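Local coordinates for Lpg0393 helical bundle domain-containing protein (Legionella pneumophila subsp. pneumophila str. Philadelphia 1, PDB 4R0G), which acts as a guanine-nucleotide exchange factor for the small GTPases Rab5, Rab21 and Rab22, through what is probably its VPS9-like domain, at residues 7-12 with 18-23; 22-27 with 87-92; 59-64 with 147-152; 64-69 with 156-161. All blocks are in the same frame, centred on the assembly; numbering follows the deposited sequence.

Contact 1: residues 7-12 with 18-23; sequences EYLQAL and LLFLQW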
# COMPACT_ATOMS: atom_id res chain seq x y z
N GLU A 7 12.64 0.24 26.88
CA GLU A 7 11.21 0.49 26.81
C GLU A 7 10.69 0.04 25.46
O GLU A 7 9.74 -0.76 25.38
CB GLU A 7 10.91 1.97 27.07
CG GLU A 7 10.49 2.27 28.48
CD GLU A 7 10.20 3.74 28.70
OE1 GLU A 7 10.97 4.59 28.18
OE2 GLU A 7 9.19 4.06 29.39
N TYR A 8 11.33 0.52 24.38
CA TYR A 8 10.92 0.13 23.03
C TYR A 8 11.01 -1.38 22.79
O TYR A 8 10.02 -2.00 22.39
CB TYR A 8 11.65 0.93 21.96
CG TYR A 8 11.11 2.34 21.85
CD1 TYR A 8 9.85 2.57 21.37
CD2 TYR A 8 11.88 3.44 22.23
CE1 TYR A 8 9.35 3.86 21.27
CE2 TYR A 8 11.39 4.72 22.13
CZ TYR A 8 10.12 4.93 21.66
OH TYR A 8 9.60 6.21 21.55
N LEU A 9 12.16 -1.98 23.07
CA LEU A 9 12.27 -3.43 22.95
C LEU A 9 11.26 -4.19 23.82
O LEU A 9 10.82 -5.28 23.46
CB LEU A 9 13.69 -3.89 23.24
CG LEU A 9 14.68 -3.29 22.26
CD1 LEU A 9 16.09 -3.64 22.68
CD2 LEU A 9 14.39 -3.78 20.84
N GLN A 10 10.86 -3.60 24.95
CA GLN A 10 9.81 -4.23 25.77
C GLN A 10 8.52 -4.29 24.97
O GLN A 10 7.88 -5.33 24.87
CB GLN A 10 9.59 -3.46 27.08
CG GLN A 10 8.76 -4.24 28.11
CD GLN A 10 9.26 -5.67 28.33
OE1 GLN A 10 10.45 -5.89 28.60
NE2 GLN A 10 8.35 -6.65 28.21
N ALA A 11 8.16 -3.15 24.37
CA ALA A 11 7.00 -3.08 23.50
C ALA A 11 7.04 -4.13 22.40
O ALA A 11 6.00 -4.76 22.09
CB ALA A 11 6.87 -1.67 22.92
N LEU A 12 8.22 -4.35 21.82
CA LEU A 12 8.38 -5.41 20.81
C LEU A 12 8.09 -6.81 21.39
O LEU A 12 7.47 -7.65 20.75
CB LEU A 12 9.76 -5.37 20.14
CG LEU A 12 10.01 -6.62 19.27
CD1 LEU A 12 9.18 -6.55 18.00
CD2 LEU A 12 11.48 -6.88 18.96
N LEU A 18 3.23 -0.92 16.57
CA LEU A 18 3.22 0.48 16.10
C LEU A 18 4.07 1.32 17.00
O LEU A 18 4.79 2.21 16.53
CB LEU A 18 1.81 1.06 16.04
CG LEU A 18 1.17 0.54 14.77
CD1 LEU A 18 -0.30 0.80 14.74
CD2 LEU A 18 1.93 1.21 13.64
N LEU A 19 4.01 1.02 18.29
CA LEU A 19 4.87 1.68 19.25
C LEU A 19 6.33 1.25 19.05
O LEU A 19 7.23 2.09 19.03
CB LEU A 19 4.39 1.43 20.69
CG LEU A 19 5.31 1.99 21.76
CD1 LEU A 19 5.48 3.51 21.55
CD2 LEU A 19 4.81 1.61 23.18
N PHE A 20 6.57 -0.04 18.89
CA PHE A 20 7.95 -0.50 18.72
C PHE A 20 8.65 0.18 17.55
O PHE A 20 9.82 0.55 17.66
CB PHE A 20 8.01 -1.99 18.55
CG PHE A 20 9.26 -2.47 17.88
CD1 PHE A 20 10.48 -2.45 18.55
CD2 PHE A 20 9.24 -2.98 16.58
CE1 PHE A 20 11.65 -2.89 17.95
CE2 PHE A 20 10.41 -3.43 15.98
CZ PHE A 20 11.62 -3.39 16.69
N LEU A 21 7.90 0.38 16.46
CA LEU A 21 8.35 1.06 15.22
C LEU A 21 8.67 2.55 15.38
O LEU A 21 9.08 3.20 14.43
CB LEU A 21 7.32 0.88 14.10
CG LEU A 21 7.14 -0.54 13.55
CD1 LEU A 21 6.17 -0.57 12.42
CD2 LEU A 21 8.46 -1.10 13.09
N GLN A 22 8.45 3.08 16.58
CA GLN A 22 8.68 4.49 16.89
C GLN A 22 10.11 4.67 17.40
O GLN A 22 10.61 5.78 17.63
CB GLN A 22 7.71 4.91 17.98
CG GLN A 22 7.02 6.22 17.80
CD GLN A 22 5.82 6.33 18.74
OE1 GLN A 22 4.68 6.22 18.30
NE2 GLN A 22 6.08 6.53 20.04
N TRP A 23 10.74 3.52 17.58
CA TRP A 23 12.09 3.40 18.09
C TRP A 23 13.11 4.22 17.31
O TRP A 23 13.87 5.00 17.90
CB TRP A 23 12.49 1.93 18.04
CG TRP A 23 13.74 1.57 18.73
CD1 TRP A 23 14.34 2.23 19.76
CD2 TRP A 23 14.53 0.41 18.48
NE1 TRP A 23 15.47 1.56 20.16
CE2 TRP A 23 15.62 0.44 19.39
CE3 TRP A 23 14.44 -0.65 17.56
CZ2 TRP A 23 16.62 -0.55 19.42
CZ3 TRP A 23 15.43 -1.64 17.58
CH2 TRP A 23 16.51 -1.58 18.52
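Trp23 lies against one face of the Tyr8 ring. CA of Trp23 is 4.0 Å from the ring centroid of Tyr8 and almost on the ring normal. Two consecutive helices of the VPS9-like domain pack here: helix 5-14 on the short helix 17-20 and the turn after it. At the edge of the Tyr8 ring, near its plane, sits the carbonyl oxygen of Leu19, 3.5 Å from CD1 of Tyr8. The Trp23 indole carries CB of Tyr8 over its five-membered ring and CD2 of Leu9 over its six-membered ring. Both are CH-pi contacts. The Tyr8 and Trp23 ring planes are 32° apart, so the pair is oblique. CB of Leu12 lies over one face of the Phe20 ring, 3.8 Å from its centroid. The carbonyl oxygen of Tyr8 and CD2 of Leu9 sit at the edge of that ring.

A type I beta turn runs from Phe20 to Trp23, closed by the bond from Trp23 N to Phe20 O. This turn brings Trp23 back against Tyr8. Leu12 and Phe20 both have CG opposite the backbone N (chi1 170° and 158°). The two side chains then run the same way, side by side, with CB of Leu12 over the ring.

The contact is buried. Tyr8 OH is hydrogen-bonded to Leu2 N, Trp23 meets Trp51 edge-to-face, and Phe20 reaches Phe64 and Leu67 of helix 58-71. CE1 of Tyr8 also touches CB of Gln22, neither over the face nor at the edge. Between the two helices, CB of Ala11 meets CD2 of Leu19 at 3.9 Å.

Contact 2: residues 22-27 with 87-92; sequences QWPKFI and TTISIA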
# COMPACT_ATOMS: atom_id res chain seq x y z
N GLN A 22 8.45 3.08 16.58
CA GLN A 22 8.68 4.49 16.89
C GLN A 22 10.11 4.67 17.40
O GLN A 22 10.61 5.78 17.63
CB GLN A 22 7.71 4.91 17.98
CG GLN A 22 7.02 6.22 17.80
CD GLN A 22 5.82 6.33 18.74
OE1 GLN A 22 4.68 6.22 18.30
NE2 GLN A 22 6.08 6.53 20.04
N TRP A 23 10.74 3.52 17.58
CA TRP A 23 12.09 3.40 18.09
C TRP A 23 13.11 4.22 17.31
O TRP A 23 13.87 5.00 17.90
CB TRP A 23 12.49 1.93 18.04
CG TRP A 23 13.74 1.57 18.73
CD1 TRP A 23 14.34 2.23 19.76
CD2 TRP A 23 14.53 0.41 18.48
NE1 TRP A 23 15.47 1.56 20.16
CE2 TRP A 23 15.62 0.44 19.39
CE3 TRP A 23 14.44 -0.65 17.56
CZ2 TRP A 23 16.62 -0.55 19.42
CZ3 TRP A 23 15.43 -1.64 17.58
CH2 TRP A 23 16.51 -1.58 18.52
N PRO A 24 13.16 4.03 15.97
CA PRO A 24 14.25 4.74 15.32
C PRO A 24 14.09 6.28 15.36
O PRO A 24 15.08 7.01 15.19
CB PRO A 24 14.28 4.13 13.91
CG PRO A 24 12.98 3.54 13.70
CD PRO A 24 12.36 3.24 15.01
N LYS A 25 12.88 6.76 15.62
CA LYS A 25 12.67 8.20 15.80
C LYS A 25 13.22 8.66 17.16
O LYS A 25 13.74 9.77 17.28
CB LYS A 25 11.18 8.54 15.63
CG LYS A 25 10.87 10.02 15.67
CD LYS A 25 9.43 10.31 16.06
CE LYS A 25 9.21 11.83 16.22
NZ LYS A 25 7.77 12.25 16.13
N PHE A 26 13.12 7.80 18.17
CA PHE A 26 13.69 8.08 19.48
C PHE A 26 15.22 8.06 19.44
O PHE A 26 15.90 8.96 19.94
CB PHE A 26 13.14 7.08 20.52
CG PHE A 26 14.03 6.85 21.72
CD1 PHE A 26 14.03 7.73 22.79
CD2 PHE A 26 14.86 5.72 21.78
CE1 PHE A 26 14.84 7.52 23.89
CE2 PHE A 26 15.67 5.50 22.89
CZ PHE A 26 15.66 6.39 23.94
N ILE A 27 15.75 7.02 18.81
CA ILE A 27 17.18 6.90 18.63
C ILE A 27 17.72 8.13 17.91
O ILE A 27 18.83 8.56 18.16
CB ILE A 27 17.52 5.59 17.90
CG1 ILE A 27 17.24 4.42 18.84
CG2 ILE A 27 18.97 5.55 17.46
CD1 ILE A 27 17.56 3.06 18.25
N THR A 87 12.00 -1.54 7.74
CA THR A 87 13.11 -2.00 6.91
C THR A 87 14.45 -1.57 7.48
O THR A 87 15.41 -2.33 7.42
CB THR A 87 12.96 -1.50 5.47
OG1 THR A 87 12.66 -0.10 5.50
CG2 THR A 87 11.81 -2.25 4.76
N THR A 88 14.51 -0.36 8.01
CA THR A 88 15.73 0.14 8.60
C THR A 88 16.09 -0.70 9.83
O THR A 88 17.26 -0.87 10.18
CB THR A 88 15.55 1.57 9.05
OG1 THR A 88 15.08 2.37 7.97
CG2 THR A 88 16.88 2.15 9.58
N ILE A 89 15.07 -1.21 10.51
CA ILE A 89 15.34 -2.02 11.68
C ILE A 89 15.84 -3.39 11.23
O ILE A 89 16.71 -3.98 11.86
CB ILE A 89 14.12 -2.12 12.60
CG1 ILE A 89 13.83 -0.75 13.22
CG2 ILE A 89 14.34 -3.14 13.67
CD1 ILE A 89 12.56 -0.70 14.05
N SER A 90 15.34 -3.86 10.10
CA SER A 90 15.77 -5.18 9.61
C SER A 90 17.23 -5.14 9.15
O SER A 90 17.95 -6.14 9.22
CB SER A 90 14.82 -5.75 8.54
OG SER A 90 14.74 -4.91 7.41
N ILE A 91 17.66 -3.97 8.70
CA ILE A 91 19.04 -3.84 8.24
C ILE A 91 19.97 -3.87 9.44
O ILE A 91 21.13 -4.31 9.33
CB ILE A 91 19.26 -2.61 7.36
CG1 ILE A 91 18.39 -2.70 6.10
CG2 ILE A 91 20.68 -2.52 6.93
CD1 ILE A 91 18.43 -1.45 5.28
N ALA A 92 19.47 -3.43 10.60
CA ALA A 92 20.25 -3.53 11.84
C ALA A 92 20.22 -4.94 12.40
O ALA A 92 21.14 -5.36 13.09
CB ALA A 92 19.77 -2.57 12.86
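Pro24 and Ile89 are where the two backbones come nearest, CA to CA 7.8 Å, as the beginning of helix 23-30 passes helix 80-101. Only side chains touch across these segments, and the shared surface is small.

The contact rests on one methyl group. CD1 of Ile89 touches both Trp23 and Pro24. It comes to the edge of the indole, near its plane, 4.0 Å from CE3 of Trp23. It is also 4.1 Å from CD of Pro24, and the two side chains cross there at about a right angle. The reach of Ile89 comes from its extended branch: CG1 is opposite the carbonyl carbon (chi1 -68°), and CD1 continues straight out (chi2 175°). One face of the indole is packed by CD1 of Ile27, from the next turn of the same helix. Ile27 lies on the face opposite Leu9 of helix 5-14, and Ile89 comes to the edge.

On helix 80-101, Ser90 OG donates a hydrogen bond of 2.7 Å to Thr87 O. Ile91 N reaches the same oxygen from the same face of its plane, so Thr87 O takes two donors and the buried serine hydroxyl is satisfied within its helix. Thr88 OG1 is likewise bonded to Tyr84 O.

Leu47 of helix 40-53 and Phe64 of helix 58-71 also pack on Ile89, which makes it a meeting point of several helices. Ile89 thus belongs to the apolar core of this all-helical VPS9-like domain, where helices 17-20, 23-30, 40-53, 58-71 and 80-101 meet.

Contact 3: residues 59-64 with 147-152; sequences DDIKKF and FTWVKE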
# COMPACT_ATOMS: atom_id res chain seq x y z
N ASP A 59 14.36 -14.56 20.99
CA ASP A 59 12.95 -14.21 21.02
C ASP A 59 12.67 -12.83 20.37
O ASP A 59 11.63 -12.63 19.75
CB ASP A 59 12.42 -14.31 22.47
CG ASP A 59 10.99 -13.80 22.62
OD1 ASP A 59 10.06 -14.48 22.09
OD2 ASP A 59 10.80 -12.71 23.28
N ASP A 60 13.61 -11.90 20.47
CA ASP A 60 13.45 -10.58 19.86
C ASP A 60 13.29 -10.75 18.35
O ASP A 60 12.50 -10.07 17.70
CB ASP A 60 14.67 -9.67 20.13
CG ASP A 60 14.69 -9.08 21.55
OD1 ASP A 60 14.09 -9.66 22.49
OD2 ASP A 60 15.35 -8.02 21.74
N ILE A 61 14.08 -11.67 17.82
CA ILE A 61 14.07 -11.98 16.40
C ILE A 61 12.74 -12.59 15.98
O ILE A 61 12.14 -12.16 15.00
CB ILE A 61 15.21 -12.96 16.10
CG1 ILE A 61 16.52 -12.34 16.50
CG2 ILE A 61 15.24 -13.38 14.65
CD1 ILE A 61 17.64 -13.28 16.46
N LYS A 62 12.28 -13.58 16.73
CA LYS A 62 11.06 -14.31 16.36
C LYS A 62 9.79 -13.45 16.39
O LYS A 62 8.87 -13.66 15.61
CB LYS A 62 10.91 -15.58 17.21
CG LYS A 62 11.60 -16.78 16.58
CD LYS A 62 11.23 -18.07 17.25
CE LYS A 62 11.96 -19.24 16.60
NZ LYS A 62 11.80 -20.51 17.39
N LYS A 63 9.75 -12.50 17.31
CA LYS A 63 8.61 -11.61 17.41
C LYS A 63 8.72 -10.61 16.28
O LYS A 63 7.72 -10.22 15.67
CB LYS A 63 8.54 -10.92 18.78
CG LYS A 63 7.68 -11.68 19.75
CD LYS A 63 8.09 -11.46 21.19
CE LYS A 63 7.53 -12.56 22.11
NZ LYS A 63 7.89 -12.35 23.56
N PHE A 64 9.94 -10.22 15.97
CA PHE A 64 10.13 -9.27 14.90
C PHE A 64 9.71 -9.95 13.59
O PHE A 64 9.28 -9.28 12.63
CB PHE A 64 11.58 -8.79 14.86
CG PHE A 64 11.86 -7.82 13.77
CD1 PHE A 64 11.40 -6.51 13.87
CD2 PHE A 64 12.55 -8.22 12.62
CE1 PHE A 64 11.64 -5.60 12.86
CE2 PHE A 64 12.80 -7.30 11.59
CZ PHE A 64 12.35 -6.00 11.71
N PHE A 147 14.21 -15.25 7.28
CA PHE A 147 13.10 -15.30 6.35
C PHE A 147 12.32 -16.61 6.42
O PHE A 147 11.10 -16.63 6.21
CB PHE A 147 13.59 -14.99 4.94
CG PHE A 147 13.94 -13.54 4.75
CD1 PHE A 147 13.07 -12.54 5.19
CD2 PHE A 147 15.14 -13.17 4.15
CE1 PHE A 147 13.37 -11.16 5.02
CE2 PHE A 147 15.47 -11.81 3.97
CZ PHE A 147 14.58 -10.80 4.41
N THR A 148 13.01 -17.69 6.77
CA THR A 148 12.34 -18.96 7.04
C THR A 148 11.39 -18.83 8.24
O THR A 148 10.22 -19.23 8.17
CB THR A 148 13.36 -20.08 7.30
OG1 THR A 148 14.10 -19.75 8.48
CG2 THR A 148 14.32 -20.23 6.12
N TRP A 149 11.88 -18.26 9.33
CA TRP A 149 11.01 -17.94 10.46
C TRP A 149 9.83 -17.03 10.09
O TRP A 149 8.80 -17.03 10.76
CB TRP A 149 11.82 -17.32 11.60
CG TRP A 149 12.76 -18.30 12.19
CD1 TRP A 149 12.73 -19.65 12.03
CD2 TRP A 149 13.88 -18.01 13.05
NE1 TRP A 149 13.76 -20.23 12.74
CE2 TRP A 149 14.48 -19.25 13.37
CE3 TRP A 149 14.43 -16.84 13.58
CZ2 TRP A 149 15.61 -19.34 14.18
CZ3 TRP A 149 15.55 -16.93 14.38
CH2 TRP A 149 16.13 -18.18 14.67
N VAL A 150 9.99 -16.25 9.02
CA VAL A 150 8.90 -15.39 8.60
C VAL A 150 7.82 -16.22 7.92
O VAL A 150 6.64 -16.10 8.26
CB VAL A 150 9.39 -14.22 7.75
CG1 VAL A 150 8.24 -13.58 6.98
CG2 VAL A 150 10.07 -13.20 8.65
N LYS A 151 8.23 -17.09 7.00
CA LYS A 151 7.32 -18.10 6.44
C LYS A 151 6.62 -18.95 7.51
O LYS A 151 5.50 -19.39 7.29
CB LYS A 151 8.05 -18.99 5.43
CG LYS A 151 8.43 -18.23 4.15
CD LYS A 151 8.66 -19.16 2.96
CE LYS A 151 8.78 -18.36 1.66
NZ LYS A 151 9.04 -19.22 0.46
N GLU A 152 7.28 -19.18 8.65
CA GLU A 152 6.72 -20.04 9.69
C GLU A 152 5.95 -19.33 10.78
O GLU A 152 5.50 -19.99 11.71
CB GLU A 152 7.82 -20.83 10.40
CG GLU A 152 8.61 -21.73 9.50
CD GLU A 152 9.85 -22.23 10.20
OE1 GLU A 152 9.90 -22.13 11.46
OE2 GLU A 152 10.78 -22.70 9.48
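Ile61 and Trp149 meet because of their first torsions. With chi1 -59°, CG1 of Ile61 lies beside the backbone N, which leaves CG2 anti to N and facing the indole. Trp149 (chi1 -67°) has CG beside its own N and opposite the carbonyl carbon, with the indole turned toward helix 58-71. CG2 of Ile61 comes to the indole edge, in its plane, 3.6 Å from CZ3 of Trp149.

Lys62 comes over a face instead. Its extended chain crosses the indole at about a right angle. CE lies 4.2 Å from the centroid of the five-membered ring of Trp149, 15° off the normal, a CH-pi contact. NZ of Lys62 is 5.2 Å from that centroid, so any cation-pi attraction is weak at most.

Within helix 58-71, Lys63 NZ forms a salt bridge with Asp59 OD2 at 2.9 Å, on the syn lone pair. The same NZ is bonded to Arg13 O. Asp60 bridges to Arg13 and accepts a bond from Trp51 NE1.

Ile61 is buried, against Met97 of helix 80-101, while Lys62 is exposed. Between them lies a partly buried packing of helix 58-71 on helix 132-151 within the all-helical VPS9-like domain.

Contact 4: residues 64-69 with 156-161; sequences FAILYA and SAVSKA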
# COMPACT_ATOMS: atom_id res chain seq x y z
N PHE A 64 9.94 -10.22 15.97
CA PHE A 64 10.13 -9.27 14.90
C PHE A 64 9.71 -9.95 13.59
O PHE A 64 9.28 -9.28 12.63
CB PHE A 64 11.58 -8.79 14.86
CG PHE A 64 11.86 -7.82 13.77
CD1 PHE A 64 11.40 -6.51 13.87
CD2 PHE A 64 12.55 -8.22 12.62
CE1 PHE A 64 11.64 -5.60 12.86
CE2 PHE A 64 12.80 -7.30 11.59
CZ PHE A 64 12.35 -6.00 11.71
N ALA A 65 9.80 -11.29 13.56
CA ALA A 65 9.39 -12.04 12.37
C ALA A 65 7.89 -11.85 12.15
O ALA A 65 7.44 -11.62 11.01
CB ALA A 65 9.73 -13.50 12.49
N ILE A 66 7.13 -11.92 13.24
CA ILE A 66 5.69 -11.69 13.14
C ILE A 66 5.45 -10.34 12.46
O ILE A 66 4.76 -10.27 11.43
CB ILE A 66 5.00 -11.72 14.51
CG1 ILE A 66 5.31 -13.02 15.25
CG2 ILE A 66 3.53 -11.61 14.34
CD1 ILE A 66 5.17 -12.89 16.75
N LEU A 67 6.06 -9.29 13.02
CA LEU A 67 5.91 -7.94 12.48
C LEU A 67 6.15 -7.92 10.97
O LEU A 67 5.34 -7.40 10.21
CB LEU A 67 6.86 -6.99 13.20
CG LEU A 67 6.43 -5.52 13.41
CD1 LEU A 67 7.63 -4.59 13.41
CD2 LEU A 67 5.42 -5.04 12.39
N TYR A 68 7.25 -8.51 10.54
CA TYR A 68 7.60 -8.56 9.12
C TYR A 68 6.55 -9.28 8.30
O TYR A 68 6.12 -8.80 7.25
CB TYR A 68 8.91 -9.29 8.94
CG TYR A 68 9.68 -8.78 7.76
CD1 TYR A 68 10.59 -7.75 7.92
CD2 TYR A 68 9.47 -9.31 6.49
CE1 TYR A 68 11.30 -7.27 6.83
CE2 TYR A 68 10.17 -8.82 5.39
CZ TYR A 68 11.09 -7.80 5.57
OH TYR A 68 11.80 -7.30 4.52
N ALA A 69 6.17 -10.47 8.75
CA ALA A 69 5.15 -11.25 8.06
C ALA A 69 3.94 -10.36 7.80
O ALA A 69 3.32 -10.42 6.74
CB ALA A 69 4.76 -12.45 8.91
N SER A 156 -2.03 -17.39 13.79
CA SER A 156 -2.79 -16.75 14.84
C SER A 156 -2.17 -15.41 15.20
O SER A 156 -2.85 -14.39 15.15
CB SER A 156 -2.89 -17.64 16.08
OG SER A 156 -3.55 -18.87 15.79
N ALA A 157 -0.87 -15.41 15.52
CA ALA A 157 -0.19 -14.24 16.08
C ALA A 157 -0.07 -13.09 15.10
O ALA A 157 -0.07 -11.91 15.50
CB ALA A 157 1.18 -14.60 16.55
N VAL A 158 0.08 -13.46 13.82
CA VAL A 158 0.23 -12.52 12.71
C VAL A 158 -1.10 -11.87 12.45
O VAL A 158 -1.19 -10.65 12.38
CB VAL A 158 0.64 -13.25 11.43
CG1 VAL A 158 0.66 -12.30 10.27
CG2 VAL A 158 1.99 -13.93 11.62
N SER A 159 -2.13 -12.69 12.31
CA SER A 159 -3.49 -12.23 12.11
C SER A 159 -3.96 -11.28 13.22
O SER A 159 -4.70 -10.33 12.95
CB SER A 159 -4.45 -13.40 12.03
OG SER A 159 -5.77 -12.93 11.86
N LYS A 160 -3.51 -11.51 14.44
CA LYS A 160 -3.85 -10.62 15.54
C LYS A 160 -3.10 -9.30 15.45
O LYS A 160 -3.68 -8.26 15.72
CB LYS A 160 -3.63 -11.29 16.91
CG LYS A 160 -4.68 -12.36 17.20
CD LYS A 160 -4.46 -13.18 18.49
CE LYS A 160 -5.37 -14.44 18.43
NZ LYS A 160 -5.59 -15.21 19.68
N ALA A 161 -1.83 -9.34 15.08
CA ALA A 161 -1.05 -8.11 14.98
C ALA A 161 -1.66 -7.27 13.89
O ALA A 161 -1.82 -6.05 14.03
CB ALA A 161 0.37 -8.40 14.65
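Ile66 and Val158 mark the closest approach of the backbones, CA to CA 5.5 Å. Around them the axes of segments 64-69 and 156-161 come within 9.0 Å and cross at -61°. This steep crossing gives a compact contact of a few residues.

Ile66 is the main side chain. Its CG2 branch does most of the touching. CG2 of Ile66 packs 3.8 Å from CA of Val158 and equally close to the carbonyl oxygen of Ala157, so it lies directly on the backbone of the other helix. The same methyl is 3.9 Å from CG2 of Val158. The tip of the same side chain, CD1 of Ile66, reaches CB of Ala157 at 4.3 Å. One turn on, CB of Ala69 meets CG2 of Val158 at 4.1 Å. Val158 (chi1 175°) has CG1 opposite its backbone N and leaves CG2 as the branch that touches both Ile66 and Ala69. The small side chains of Ala69 and Ala157 are consistent with the close approach.

The contact joins helix 58-71 of the VPS9-like domain to helix 155-183. Tyr17 packs on both Ile66 and Ala161, and Val150 of helix 132-151 covers Ala65 and Ala69. Helix 155-183 also faces the second subunit: Val158 packs on Leu181 of that subunit, and Ser159 OG makes a weak hydrogen bond to its Phe236 O.

All the cross-contacts are made by methyl and methine groups, apart from the one carbonyl oxygen. The seam therefore depends on apolar burial and fit rather than on directional bonds.

How the contacts relate
From the N terminus, contact 1 closes first, a short local loop with five residues between its segments. Contact 2 begins where contact 1 ends, sharing Gln22 and Trp23, and closes a loop of 59 residues on helix 80-101. Contacts 3 and 4 both open on helix 58-71, inside that loop, and close beyond it on helices 132-151 and 155-183. Each therefore crosses contact 2, and they cross each other. Contact 1 is in series with both. Phe64, shared by the segments of contacts 3 and 4, also touches Phe20 of contact 1 and Ile89 of contact 2. Together they tie the N-terminal helices, helix 58-71 and the later helices into one body.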